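Local coordinates for MsStt7d protein (Micromonas, PDB 4IX3) that probably acts as an ATP-dependent protein kinase, this chain being the catalytic domain of a state-transition kinase homolog, with a magnesium ion bound at its active site, at residues B[276-281]-B[314-319]; B[215-220]-B[281-286]; B[120-123]-B[129-132]; B[140-145]-B[301-306]; B[31-36]-B[60-65]. All coordinates share one frame; numbering follows the deposited sequence.

Interaction 1: residues B[276-281]-B[314-319]; sequences ADYKAV and LCQRLM
Tyr-278 reaches across to Met-319 in a side-chain-to-backbone hydrogen bond that ties the end of one helix of the kinase C-lobe, 268-280, to the end of another, 302-318. The tyrosine hydroxyl gives its proton to the carbonyl oxygen, with OH of Tyr-278 2.7 Å from O of Met-319. It comes in well above the carbonyl plane, 61° out of it, while the oxygen itself lies at the ring edge, in the plane of the ring. Met-319 is the first residue past its helix to leave helical backbone angles, so its carbonyl stands at the end of the helical ladder, and the tyrosine supplies it with a donor in this buried place. With CG placed opposite the backbone N (chi1 -179°), Tyr-278 projects its ring straight out from its helix across a CA-CA gap of 9.8 Å to Met-319. Apolar packing backs the bond: CE2 of Tyr-278 lies 4.0 Å from CB of Met-319. The side-chain amide of Gln-316, bent round at its second torsion, closes in on the same hydroxyl, its plane turned 35° from that of the ring. A phenylalanine here would probably keep most of the packing but leave the buried carbonyl of Met-319 without this donor. Helix 285-291 lines the contact through Val-285, which touches both Tyr-278 and Gln-316, and helix 246-261 packs Trp-251 and Leu-258 against Met-319.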
# COMPACT_ATOMS: atom_id res chain seq x y z
N ALA B 276 -14.28 4.80 -20.41
CA ALA B 276 -15.11 5.99 -20.22
C ALA B 276 -16.13 6.07 -21.35
O ALA B 276 -17.30 6.40 -21.12
CB ALA B 276 -14.22 7.21 -20.22
N ASP B 277 -15.68 5.80 -22.58
CA ASP B 277 -16.59 5.85 -23.73
C ASP B 277 -17.61 4.72 -23.63
O ASP B 277 -18.78 4.91 -23.94
CB ASP B 277 -15.81 5.74 -25.04
CG ASP B 277 -15.28 7.08 -25.53
OD1 ASP B 277 -15.84 8.14 -25.15
OD2 ASP B 277 -14.29 7.07 -26.29
N TYR B 278 -17.16 3.55 -23.16
CA TYR B 278 -18.01 2.37 -22.99
C TYR B 278 -19.15 2.64 -22.00
O TYR B 278 -20.34 2.43 -22.27
CB TYR B 278 -17.14 1.18 -22.57
CG TYR B 278 -17.90 -0.12 -22.39
CD1 TYR B 278 -18.61 -0.72 -23.44
CD2 TYR B 278 -17.82 -0.82 -21.19
CE1 TYR B 278 -19.25 -1.94 -23.26
CE2 TYR B 278 -18.45 -2.03 -20.99
CZ TYR B 278 -19.14 -2.60 -22.04
OH TYR B 278 -19.81 -3.81 -21.89
N LYS B 279 -18.78 3.26 -20.87
CA LYS B 279 -19.77 3.66 -19.89
C LYS B 279 -20.74 4.69 -20.49
O LYS B 279 -21.96 4.60 -20.31
CB LYS B 279 -19.03 4.29 -18.70
CG LYS B 279 -19.94 4.93 -17.68
CD LYS B 279 -19.14 5.32 -16.44
CE LYS B 279 -19.89 6.34 -15.60
NZ LYS B 279 -21.25 5.82 -15.28
N ALA B 280 -20.18 5.67 -21.20
CA ALA B 280 -20.98 6.76 -21.76
C ALA B 280 -22.04 6.25 -22.76
O ALA B 280 -23.09 6.86 -22.89
CB ALA B 280 -20.06 7.80 -22.39
N VAL B 281 -21.80 5.13 -23.45
CA VAL B 281 -22.81 4.59 -24.40
C VAL B 281 -23.62 3.44 -23.79
O VAL B 281 -24.22 2.61 -24.50
CB VAL B 281 -22.21 4.18 -25.76
CG1 VAL B 281 -21.48 5.35 -26.41
CG2 VAL B 281 -21.30 2.95 -25.60
N LEU B 314 -17.65 -11.38 -26.99
CA LEU B 314 -17.16 -11.98 -25.73
C LEU B 314 -16.84 -10.88 -24.72
O LEU B 314 -17.14 -11.00 -23.53
CB LEU B 314 -15.92 -12.85 -25.99
CG LEU B 314 -15.28 -13.44 -24.73
CD1 LEU B 314 -16.26 -14.20 -23.84
CD2 LEU B 314 -14.06 -14.29 -25.11
N CYS B 315 -16.22 -9.81 -25.18
CA CYS B 315 -16.04 -8.63 -24.32
C CYS B 315 -17.38 -8.16 -23.77
O CYS B 315 -17.49 -7.89 -22.58
CB CYS B 315 -15.36 -7.46 -25.05
SG CYS B 315 -13.60 -7.69 -25.33
N GLN B 316 -18.42 -8.05 -24.60
CA GLN B 316 -19.73 -7.63 -24.12
C GLN B 316 -20.23 -8.58 -23.02
O GLN B 316 -20.77 -8.15 -21.99
CB GLN B 316 -20.77 -7.58 -25.25
CG GLN B 316 -22.18 -7.24 -24.74
CD GLN B 316 -22.24 -5.82 -24.23
OE1 GLN B 316 -21.97 -5.53 -23.05
NE2 GLN B 316 -22.56 -4.90 -25.12
N ARG B 317 -20.05 -9.88 -23.23
CA ARG B 317 -20.48 -10.87 -22.23
C ARG B 317 -19.76 -10.71 -20.89
O ARG B 317 -20.39 -10.76 -19.84
CB ARG B 317 -20.20 -12.31 -22.72
CG ARG B 317 -20.93 -12.75 -24.00
CD ARG B 317 -22.39 -12.76 -23.67
NE ARG B 317 -22.68 -13.73 -22.59
CZ ARG B 317 -23.28 -13.42 -21.44
NH1 ARG B 317 -23.73 -12.19 -21.20
NH2 ARG B 317 -23.47 -14.37 -20.53
N LEU B 318 -18.45 -10.52 -20.95
CA LEU B 318 -17.66 -10.38 -19.73
C LEU B 318 -17.86 -9.02 -19.05
O LEU B 318 -17.48 -8.87 -17.89
CB LEU B 318 -16.17 -10.54 -20.09
CG LEU B 318 -15.72 -11.99 -20.44
CD1 LEU B 318 -14.33 -12.00 -21.00
CD2 LEU B 318 -15.80 -12.89 -19.18
N MET B 319 -18.38 -8.04 -19.79
CA MET B 319 -18.44 -6.65 -19.31
C MET B 319 -19.86 -6.09 -19.32
O MET B 319 -20.06 -4.86 -19.42
CB MET B 319 -17.44 -5.80 -20.08
CG MET B 319 -16.01 -6.37 -19.99
SD MET B 319 -14.74 -5.35 -20.73
CE MET B 319 -14.59 -4.12 -19.43

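Interaction 2: residues B[215-220]-B[281-286]; sequences YAKADE and VGYDVN
Lys-217 brings CE against the ring of Tyr-283 obliquely, 3.5 Å from CZ of the tyrosine. The two side chains cross at about a right angle, and CE alone of the lysine makes the touch. The hydroxyl of Tyr-283 has a water close by, 2.5 Å from OH and in the ring plane; the same water takes a weak bond from the backbone N of Ala-218. One shell out, the charged end of Lys-217 is held by two acids of its own segment. Its chain runs extended until the last torsion, which turns by -91° and carries NZ to the carboxylates. NZ lies 2.6 Å from OD1 of Asp-219, on that oxygen's syn side, and 2.9 Å from OE2 of Glu-220, which it meets from above the carboxylate plane. A type I beta turn from Lys-217 to Glu-220 gathers the three charges. A methionine in its place would probably leave Asp-219 without this cation and Glu-220 held from the Arg-326 side. Tyr-283 is positioned by the Schellman motif ending helix 268-280, in which Gly-282, at positive phi, is the C-prime residue. Glu-220 continues outward to Arg-326 in a salt bridge consistent with the glutamate-arginine pair closing the activation segment in many protein kinases. Trp-251 of helix 246-261 touches both Lys-217 and Tyr-283, so the contact links the loop 215-220 to the junction of helices 268-280 and 285-291, with helix 246-261 packed against both.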
# COMPACT_ATOMS: atom_id res chain seq x y z
N TYR B 215 -9.24 -1.89 -13.30
CA TYR B 215 -9.73 -3.23 -13.63
C TYR B 215 -10.97 -3.58 -12.86
O TYR B 215 -11.39 -4.73 -12.83
CB TYR B 215 -8.63 -4.26 -13.38
CG TYR B 215 -7.43 -4.01 -14.30
CD1 TYR B 215 -7.47 -4.46 -15.63
CD2 TYR B 215 -6.32 -3.24 -13.89
CE1 TYR B 215 -6.43 -4.21 -16.49
CE2 TYR B 215 -5.29 -2.97 -14.75
CZ TYR B 215 -5.33 -3.47 -16.07
OH TYR B 215 -4.31 -3.17 -16.93
N ALA B 216 -11.66 -2.56 -12.33
CA ALA B 216 -12.92 -2.76 -11.62
C ALA B 216 -13.89 -1.68 -12.11
O ALA B 216 -13.51 -0.50 -12.26
CB ALA B 216 -12.70 -2.63 -10.10
N LYS B 217 -15.10 -2.11 -12.49
CA LYS B 217 -16.17 -1.18 -12.86
C LYS B 217 -16.33 -0.13 -11.75
O LYS B 217 -16.32 -0.47 -10.56
CB LYS B 217 -17.47 -1.97 -13.11
CG LYS B 217 -18.68 -1.12 -13.49
CD LYS B 217 -19.82 -1.98 -14.05
CE LYS B 217 -21.00 -1.09 -14.41
NZ LYS B 217 -21.87 -1.04 -13.20
N ALA B 218 -16.46 1.14 -12.12
CA ALA B 218 -16.29 2.22 -11.15
C ALA B 218 -17.30 2.14 -10.00
O ALA B 218 -17.03 2.56 -8.88
CB ALA B 218 -16.33 3.58 -11.81
N ASP B 219 -18.50 1.63 -10.27
CA ASP B 219 -19.51 1.56 -9.23
C ASP B 219 -19.69 0.15 -8.64
O ASP B 219 -20.70 -0.13 -8.00
CB ASP B 219 -20.83 2.12 -9.72
CG ASP B 219 -21.48 1.23 -10.76
OD1 ASP B 219 -20.78 0.36 -11.35
OD2 ASP B 219 -22.66 1.51 -11.08
N GLU B 220 -18.70 -0.72 -8.89
CA GLU B 220 -18.71 -2.10 -8.35
C GLU B 220 -17.30 -2.41 -7.86
O GLU B 220 -16.63 -3.33 -8.36
CB GLU B 220 -19.15 -3.13 -9.37
CG GLU B 220 -20.56 -2.83 -9.85
CD GLU B 220 -21.08 -3.79 -10.90
OE1 GLU B 220 -20.45 -4.84 -11.15
OE2 GLU B 220 -22.12 -3.42 -11.50
N VAL B 281 -21.80 5.13 -23.45
CA VAL B 281 -22.81 4.59 -24.40
C VAL B 281 -23.62 3.44 -23.79
O VAL B 281 -24.22 2.61 -24.50
CB VAL B 281 -22.21 4.18 -25.76
CG1 VAL B 281 -21.48 5.35 -26.41
CG2 VAL B 281 -21.30 2.95 -25.60
N GLY B 282 -23.59 3.39 -22.46
CA GLY B 282 -24.45 2.50 -21.69
C GLY B 282 -23.89 1.09 -21.63
O GLY B 282 -24.66 0.15 -21.58
N TYR B 283 -22.57 0.95 -21.58
CA TYR B 283 -21.92 -0.37 -21.52
C TYR B 283 -22.40 -1.32 -22.61
O TYR B 283 -22.67 -2.51 -22.35
CB TYR B 283 -22.17 -1.02 -20.16
CG TYR B 283 -21.80 -0.15 -18.99
CD1 TYR B 283 -20.48 -0.12 -18.50
CD2 TYR B 283 -22.78 0.64 -18.37
CE1 TYR B 283 -20.20 0.70 -17.39
CE2 TYR B 283 -22.49 1.43 -17.28
CZ TYR B 283 -21.20 1.47 -16.80
OH TYR B 283 -20.94 2.27 -15.72
N ASP B 284 -22.46 -0.79 -23.83
CA ASP B 284 -23.06 -1.46 -24.96
C ASP B 284 -21.97 -1.41 -26.03
O ASP B 284 -21.63 -0.35 -26.58
CB ASP B 284 -24.33 -0.70 -25.39
CG ASP B 284 -25.01 -1.29 -26.62
OD1 ASP B 284 -24.36 -1.93 -27.46
OD2 ASP B 284 -26.22 -1.03 -26.78
N VAL B 285 -21.37 -2.57 -26.25
CA VAL B 285 -20.28 -2.70 -27.19
C VAL B 285 -20.67 -2.28 -28.63
O VAL B 285 -19.90 -1.64 -29.34
CB VAL B 285 -19.75 -4.14 -27.05
CG1 VAL B 285 -19.08 -4.66 -28.30
CG2 VAL B 285 -18.87 -4.33 -25.83
N ASN B 286 -21.87 -2.63 -29.08
CA ASN B 286 -22.33 -2.25 -30.42
C ASN B 286 -22.57 -0.76 -30.56
O ASN B 286 -22.22 -0.17 -31.58
CB ASN B 286 -23.54 -3.07 -30.82
CG ASN B 286 -23.17 -4.52 -31.08
OD1 ASN B 286 -22.00 -4.85 -31.31
ND2 ASN B 286 -24.16 -5.40 -31.03
O HOH W 1 -18.91 2.32 -14.28

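Interaction 3: residues B[120-123]-B[129-132]; sequences EALM and PLAT
Leu-122 and Leu-130 bring two successive short helices, 119-125 and 127-133, very close together, their CA atoms only 4.9 Å apart. At that distance the base of Leu-122 meets a methyl of Leu-130, the side chains crossing at about a right angle. CB of Leu-122 rests 3.8 Å from CD1 of Leu-130, and CD1 of Leu-122 comes to 4.0 Å from that same methyl. Leu-130 divides its branches between two neighbours: while CD1 serves Leu-122, CD2 lies 4.1 Å from CB of Met-123. Swung away from its own carbonyl carbon (chi1 -75°), Leu-122 sends its other methyl, CD2, along the backbone of the second helix to sit 3.8 Å from O of Pro-129. The proline ring adds looser packing beside it. Met-123 touches with its CB alone; its first torsion of 77° starts an extended chain that leads away from Leu-130 to Pro-171 and Gln-259. The contact thereby joins the helix that follows the hinge of the kinase fold to the body of the C-lobe, where Leu-130 also packs on Val-144 of helix 141-161 and Leu-260 of helix 246-261. The nucleotide site is near but not touched: the side chain of Leu-122 is about 11 Å from that of Glu-114, an ADP-binding residue. Everything that meets across the two helices is hydrocarbon against hydrocarbon or against a backbone carbonyl, so the two segments are held against each other by close fit and burial of apolar surface.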
# COMPACT_ATOMS: atom_id res chain seq x y z
N GLU B 120 1.79 -7.72 -18.41
CA GLU B 120 1.79 -6.26 -18.61
C GLU B 120 3.07 -5.84 -19.31
O GLU B 120 3.04 -5.09 -20.31
CB GLU B 120 1.61 -5.51 -17.28
CG GLU B 120 1.64 -3.99 -17.45
CD GLU B 120 1.64 -3.33 -16.08
OE1 GLU B 120 2.74 -3.22 -15.49
OE2 GLU B 120 0.56 -2.96 -15.56
N ALA B 121 4.20 -6.29 -18.78
CA ALA B 121 5.48 -5.84 -19.35
C ALA B 121 5.65 -6.39 -20.77
O ALA B 121 6.09 -5.66 -21.67
CB ALA B 121 6.63 -6.25 -18.42
N LEU B 122 5.26 -7.65 -21.01
CA LEU B 122 5.46 -8.24 -22.31
C LEU B 122 4.54 -7.54 -23.31
O LEU B 122 4.99 -7.23 -24.40
CB LEU B 122 5.12 -9.73 -22.25
CG LEU B 122 6.16 -10.61 -21.55
CD1 LEU B 122 5.51 -11.95 -21.21
CD2 LEU B 122 7.37 -10.83 -22.46
N MET B 123 3.27 -7.34 -22.96
CA MET B 123 2.33 -6.77 -23.93
C MET B 123 2.78 -5.36 -24.33
O MET B 123 2.61 -4.99 -25.49
CB MET B 123 0.89 -6.77 -23.43
CG MET B 123 0.53 -5.70 -22.42
SD MET B 123 -1.13 -5.98 -21.77
CE MET B 123 -1.24 -4.46 -20.82
N PRO B 129 7.08 -10.29 -28.52
CA PRO B 129 7.73 -10.90 -27.34
C PRO B 129 6.69 -11.55 -26.42
O PRO B 129 6.98 -12.60 -25.83
CB PRO B 129 8.41 -9.71 -26.66
CG PRO B 129 7.80 -8.50 -27.25
CD PRO B 129 7.44 -8.87 -28.67
N LEU B 130 5.44 -11.07 -26.39
CA LEU B 130 4.40 -11.70 -25.60
C LEU B 130 4.10 -13.11 -26.16
O LEU B 130 4.10 -14.10 -25.42
CB LEU B 130 3.14 -10.81 -25.57
CG LEU B 130 1.90 -11.45 -24.93
CD1 LEU B 130 2.16 -11.79 -23.47
CD2 LEU B 130 0.68 -10.53 -25.15
N ALA B 131 3.88 -13.21 -27.47
CA ALA B 131 3.62 -14.48 -28.13
C ALA B 131 4.77 -15.46 -27.93
O ALA B 131 4.52 -16.63 -27.66
CB ALA B 131 3.41 -14.26 -29.60
N THR B 132 6.01 -14.98 -28.02
CA THR B 132 7.15 -15.87 -27.81
C THR B 132 7.13 -16.43 -26.39
O THR B 132 7.30 -17.66 -26.17
CB THR B 132 8.43 -15.09 -28.06
OG1 THR B 132 8.49 -14.78 -29.47
CG2 THR B 132 9.61 -15.94 -27.68

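Interaction 4: residues B[140-145]-B[301-306]; sequences TELGVT and FAALDA
Ala-303 fits its methyl against the backbone of Leu-142, CB lying 3.6 Å from N of the leucine. This small side chain lets the chains come to 4.5 Å between the CA atoms of the two residues. CG of Leu-142 is trans to the main-chain N (chi1 180°), and the fork beyond spreads its methyls over the other helix: CD1 stands 3.6 Å from O of Ala-303 and CD2 3.8 Å from CB of Ala-306. One leucine thus covers successive turns of the same helix. Glu-141 contributes its CB, 4.0 Å from CB of Ala-303, before the chain bends at chi2 and takes its carboxylate off to a hydrogen bond with Thr-127. In the fold this is the crossing of two C-lobe helices near their N-terminal ends, 141-161 and 302-318; the short segments run 71° apart, and Phe-337, from a loop after helix 329-332, packs on Leu-142. Thr-140 caps the first helix, OG1 accepting from N of Gly-143 at 3.1 Å with a fairly straight angle of 160°. A turn later Thr-145 folds its hydroxyl back to give a 2.7 Å bond from OG1 to O of Glu-141. That oxygen also accepts from the backbone N of Thr-145, the two donors reaching it from opposite faces of the carbonyl plane.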
# COMPACT_ATOMS: atom_id res chain seq x y z
N THR B 140 -0.17 -12.88 -33.33
CA THR B 140 -1.01 -11.73 -33.68
C THR B 140 -1.83 -11.34 -32.45
O THR B 140 -1.94 -12.13 -31.51
CB THR B 140 -1.98 -12.00 -34.86
OG1 THR B 140 -2.89 -13.06 -34.50
CG2 THR B 140 -1.23 -12.40 -36.11
N GLU B 141 -2.43 -10.15 -32.46
CA GLU B 141 -3.27 -9.79 -31.33
C GLU B 141 -4.36 -10.86 -31.15
O GLU B 141 -4.61 -11.31 -30.01
CB GLU B 141 -3.91 -8.41 -31.46
CG GLU B 141 -2.94 -7.27 -31.18
CD GLU B 141 -1.93 -7.02 -32.29
OE1 GLU B 141 -2.33 -6.89 -33.47
OE2 GLU B 141 -0.73 -7.05 -32.00
N LEU B 142 -4.99 -11.31 -32.24
CA LEU B 142 -6.03 -12.31 -32.11
C LEU B 142 -5.49 -13.60 -31.51
O LEU B 142 -6.10 -14.19 -30.61
CB LEU B 142 -6.68 -12.60 -33.47
CG LEU B 142 -7.80 -13.64 -33.51
CD1 LEU B 142 -8.92 -13.30 -32.54
CD2 LEU B 142 -8.39 -13.70 -34.93
N GLY B 143 -4.35 -14.05 -32.01
CA GLY B 143 -3.74 -15.29 -31.56
C GLY B 143 -3.39 -15.27 -30.07
O GLY B 143 -3.77 -16.20 -29.33
N VAL B 144 -2.75 -14.19 -29.61
CA VAL B 144 -2.36 -14.11 -28.20
C VAL B 144 -3.61 -13.94 -27.34
O VAL B 144 -3.68 -14.49 -26.23
CB VAL B 144 -1.30 -13.04 -27.89
CG1 VAL B 144 -0.01 -13.36 -28.61
CG2 VAL B 144 -1.79 -11.62 -28.07
N THR B 145 -4.63 -13.20 -27.81
CA THR B 145 -5.85 -13.06 -27.04
C THR B 145 -6.57 -14.39 -26.85
O THR B 145 -7.04 -14.73 -25.78
CB THR B 145 -6.79 -11.97 -27.64
OG1 THR B 145 -6.02 -10.76 -27.74
CG2 THR B 145 -8.03 -11.75 -26.76
N PHE B 301 -8.86 -2.46 -34.20
CA PHE B 301 -9.75 -3.40 -33.51
C PHE B 301 -9.89 -4.75 -34.23
O PHE B 301 -10.82 -5.51 -33.89
CB PHE B 301 -11.11 -2.80 -33.30
CG PHE B 301 -11.09 -1.59 -32.43
CD1 PHE B 301 -10.96 -1.70 -31.05
CD2 PHE B 301 -11.23 -0.33 -32.99
CE1 PHE B 301 -10.93 -0.57 -30.25
CE2 PHE B 301 -11.19 0.80 -32.20
CZ PHE B 301 -11.05 0.69 -30.82
N ALA B 302 -9.00 -5.07 -35.18
CA ALA B 302 -9.16 -6.30 -36.00
C ALA B 302 -9.41 -7.55 -35.15
O ALA B 302 -10.22 -8.43 -35.55
CB ALA B 302 -7.96 -6.55 -36.89
N ALA B 303 -8.70 -7.73 -34.03
CA ALA B 303 -8.89 -8.96 -33.25
C ALA B 303 -10.32 -9.13 -32.73
O ALA B 303 -10.80 -10.26 -32.58
CB ALA B 303 -7.84 -9.08 -32.13
N LEU B 304 -10.95 -8.02 -32.34
CA LEU B 304 -12.31 -8.05 -31.85
C LEU B 304 -13.30 -8.16 -33.02
O LEU B 304 -14.37 -8.77 -32.86
CB LEU B 304 -12.62 -6.81 -30.99
CG LEU B 304 -11.67 -6.66 -29.78
CD1 LEU B 304 -12.06 -5.40 -29.02
CD2 LEU B 304 -11.82 -7.90 -28.90
N ASP B 305 -12.95 -7.52 -34.15
CA ASP B 305 -13.79 -7.58 -35.36
C ASP B 305 -13.83 -8.99 -35.97
O ASP B 305 -14.79 -9.33 -36.66
CB ASP B 305 -13.19 -6.68 -36.43
CG ASP B 305 -13.34 -5.19 -36.11
OD1 ASP B 305 -14.27 -4.83 -35.35
OD2 ASP B 305 -12.56 -4.38 -36.65
N ALA B 306 -12.78 -9.80 -35.82
CA ALA B 306 -12.62 -11.02 -36.61
C ALA B 306 -13.82 -11.94 -36.38
O ALA B 306 -14.40 -12.03 -35.30
CB ALA B 306 -11.34 -11.73 -36.19

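Interaction 5: residues B[31-36]-B[60-65]; sequences GNFGTV and EELLEC
Phe-33 of the glycine-rich loop packs on Leu-62 and Leu-63, joining the nucleotide-binding hairpin of the kinase N-lobe to helix 59-76, the lobe's large helix (helix C). Along that helix Leu-62 comes first. Its CB sits over one ring face of Phe-33, 3.5 Å from the centroid and only 5° off the ring normal, a CH-pi contact almost dead centre. From there the leucine runs along the ring's base, CD1 lying 3.7 Å from CD2 of Phe-33. The phenylalanine can receive it because its first torsion (65°) sets CG between its own backbone N and carbonyl carbon, turning the ring toward the helix. On the loop side, the backbone bond from N of Gly-31 to O of Gly-34 spans the turn that carries Phe-33. Gly-31 and Lys-50 bind ADP in this protein; Lys-50, on strand 45-52, also touches Phe-33, whose side chain is about 7 Å from a bound magnesium ion. Leu-63 follows, packing its branches toward Lys-50 and strand 106-112. It meets the far part of the ring obliquely, its backbone N 3.6 Å from CE1 of Phe-33 and its CB 4.1 Å from the same carbon.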
# COMPACT_ATOMS: atom_id res chain seq x y z
N GLY B 31 2.73 -3.78 -2.44
CA GLY B 31 1.34 -3.77 -2.85
C GLY B 31 0.69 -2.95 -1.77
O GLY B 31 1.30 -2.01 -1.27
N ASN B 32 -0.50 -3.33 -1.34
CA ASN B 32 -1.17 -2.53 -0.33
C ASN B 32 -0.67 -2.85 1.07
O ASN B 32 -0.66 -1.95 1.91
CB ASN B 32 -2.70 -2.66 -0.43
CG ASN B 32 -3.26 -2.10 -1.74
OD1 ASN B 32 -2.70 -1.16 -2.32
ND2 ASN B 32 -4.33 -2.70 -2.24
N PHE B 33 -0.40 -4.11 1.38
CA PHE B 33 -0.12 -4.49 2.76
C PHE B 33 1.18 -5.27 2.93
O PHE B 33 1.53 -5.54 4.07
CB PHE B 33 -1.28 -5.23 3.41
CG PHE B 33 -1.55 -6.56 2.75
CD1 PHE B 33 -0.80 -7.69 3.09
CD2 PHE B 33 -2.55 -6.70 1.79
CE1 PHE B 33 -1.08 -8.92 2.51
CE2 PHE B 33 -2.80 -7.89 1.18
CZ PHE B 33 -2.07 -9.02 1.55
N GLY B 34 1.84 -5.62 1.83
CA GLY B 34 3.07 -6.41 1.88
C GLY B 34 4.14 -6.03 0.87
O GLY B 34 3.93 -5.16 0.00
N THR B 35 5.29 -6.67 0.99
CA THR B 35 6.41 -6.41 0.11
C THR B 35 6.91 -7.72 -0.44
O THR B 35 7.08 -8.69 0.32
CB THR B 35 7.56 -5.69 0.84
OG1 THR B 35 7.00 -4.55 1.54
CG2 THR B 35 8.61 -5.19 -0.13
N VAL B 36 7.09 -7.80 -1.75
CA VAL B 36 7.57 -9.01 -2.44
C VAL B 36 9.03 -8.80 -2.82
O VAL B 36 9.39 -7.74 -3.33
CB VAL B 36 6.68 -9.36 -3.67
CG1 VAL B 36 7.25 -10.60 -4.34
CG2 VAL B 36 5.24 -9.59 -3.23
N GLU B 60 -0.57 -7.93 9.07
CA GLU B 60 -0.33 -9.33 9.41
C GLU B 60 -1.58 -10.16 9.20
O GLU B 60 -1.49 -11.26 8.71
CB GLU B 60 0.34 -9.61 10.77
CG GLU B 60 -0.53 -9.86 11.97
CD GLU B 60 0.30 -9.77 13.25
OE1 GLU B 60 0.96 -10.78 13.56
OE2 GLU B 60 0.38 -8.67 13.87
N GLU B 61 -2.75 -9.62 9.52
CA GLU B 61 -3.97 -10.42 9.33
C GLU B 61 -4.24 -10.61 7.84
O GLU B 61 -4.67 -11.68 7.40
CB GLU B 61 -5.14 -9.77 10.06
CG GLU B 61 -5.01 -9.84 11.59
CD GLU B 61 -3.96 -8.91 12.25
OE1 GLU B 61 -3.51 -7.87 11.70
OE2 GLU B 61 -3.59 -9.19 13.42
N LEU B 62 -3.96 -9.60 7.03
CA LEU B 62 -4.16 -9.74 5.57
C LEU B 62 -3.16 -10.75 4.99
O LEU B 62 -3.53 -11.55 4.12
CB LEU B 62 -3.99 -8.35 4.89
CG LEU B 62 -5.13 -7.38 5.20
CD1 LEU B 62 -4.69 -6.02 4.71
CD2 LEU B 62 -6.42 -7.82 4.52
N LEU B 63 -1.90 -10.76 5.46
CA LEU B 63 -0.96 -11.75 4.96
C LEU B 63 -1.38 -13.14 5.42
O LEU B 63 -1.20 -14.12 4.66
CB LEU B 63 0.46 -11.42 5.44
CG LEU B 63 1.58 -12.25 4.82
CD1 LEU B 63 1.77 -11.88 3.35
CD2 LEU B 63 2.90 -12.01 5.57
N GLU B 64 -1.92 -13.28 6.63
CA GLU B 64 -2.42 -14.58 7.08
C GLU B 64 -3.57 -15.07 6.21
O GLU B 64 -3.65 -16.26 5.91
CB GLU B 64 -2.84 -14.51 8.53
CG GLU B 64 -1.64 -14.55 9.47
CD GLU B 64 -2.00 -14.28 10.91
OE1 GLU B 64 -3.08 -13.74 11.19
OE2 GLU B 64 -1.08 -14.45 11.74
N CYS B 65 -4.46 -14.16 5.82
CA CYS B 65 -5.52 -14.56 4.91
C CYS B 65 -4.95 -14.98 3.56
O CYS B 65 -5.40 -16.01 2.97
CB CYS B 65 -6.51 -13.42 4.76
SG CYS B 65 -8.06 -13.99 4.05

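Four of the contacts build the C-lobe, while interaction 5 stands apart in the N-lobe, beside the nucleotide and magnesium sites; its centre is 32 Å from that of interaction 1 and 37 Å from that of interaction 4. Interactions 1 and 2 form one cluster, their centres 5 Å apart: they share Val-281, and N of Tyr-283 probably bonds to O of Tyr-278 at 2.8 Å. Helix 302-318 serves interaction 4 at its start and interaction 1 at its end, SG of Cys-315 meeting CD2 of Leu-304 at 4.0 Å. Interaction 4 in turn packs on interaction 3, CB of Ala-131 lying 3.7 Å from CG1 of Val-144. In interaction 3 the side chain of Met-123 is about 11 Å from that of Asn-173, a magnesium-binding residue.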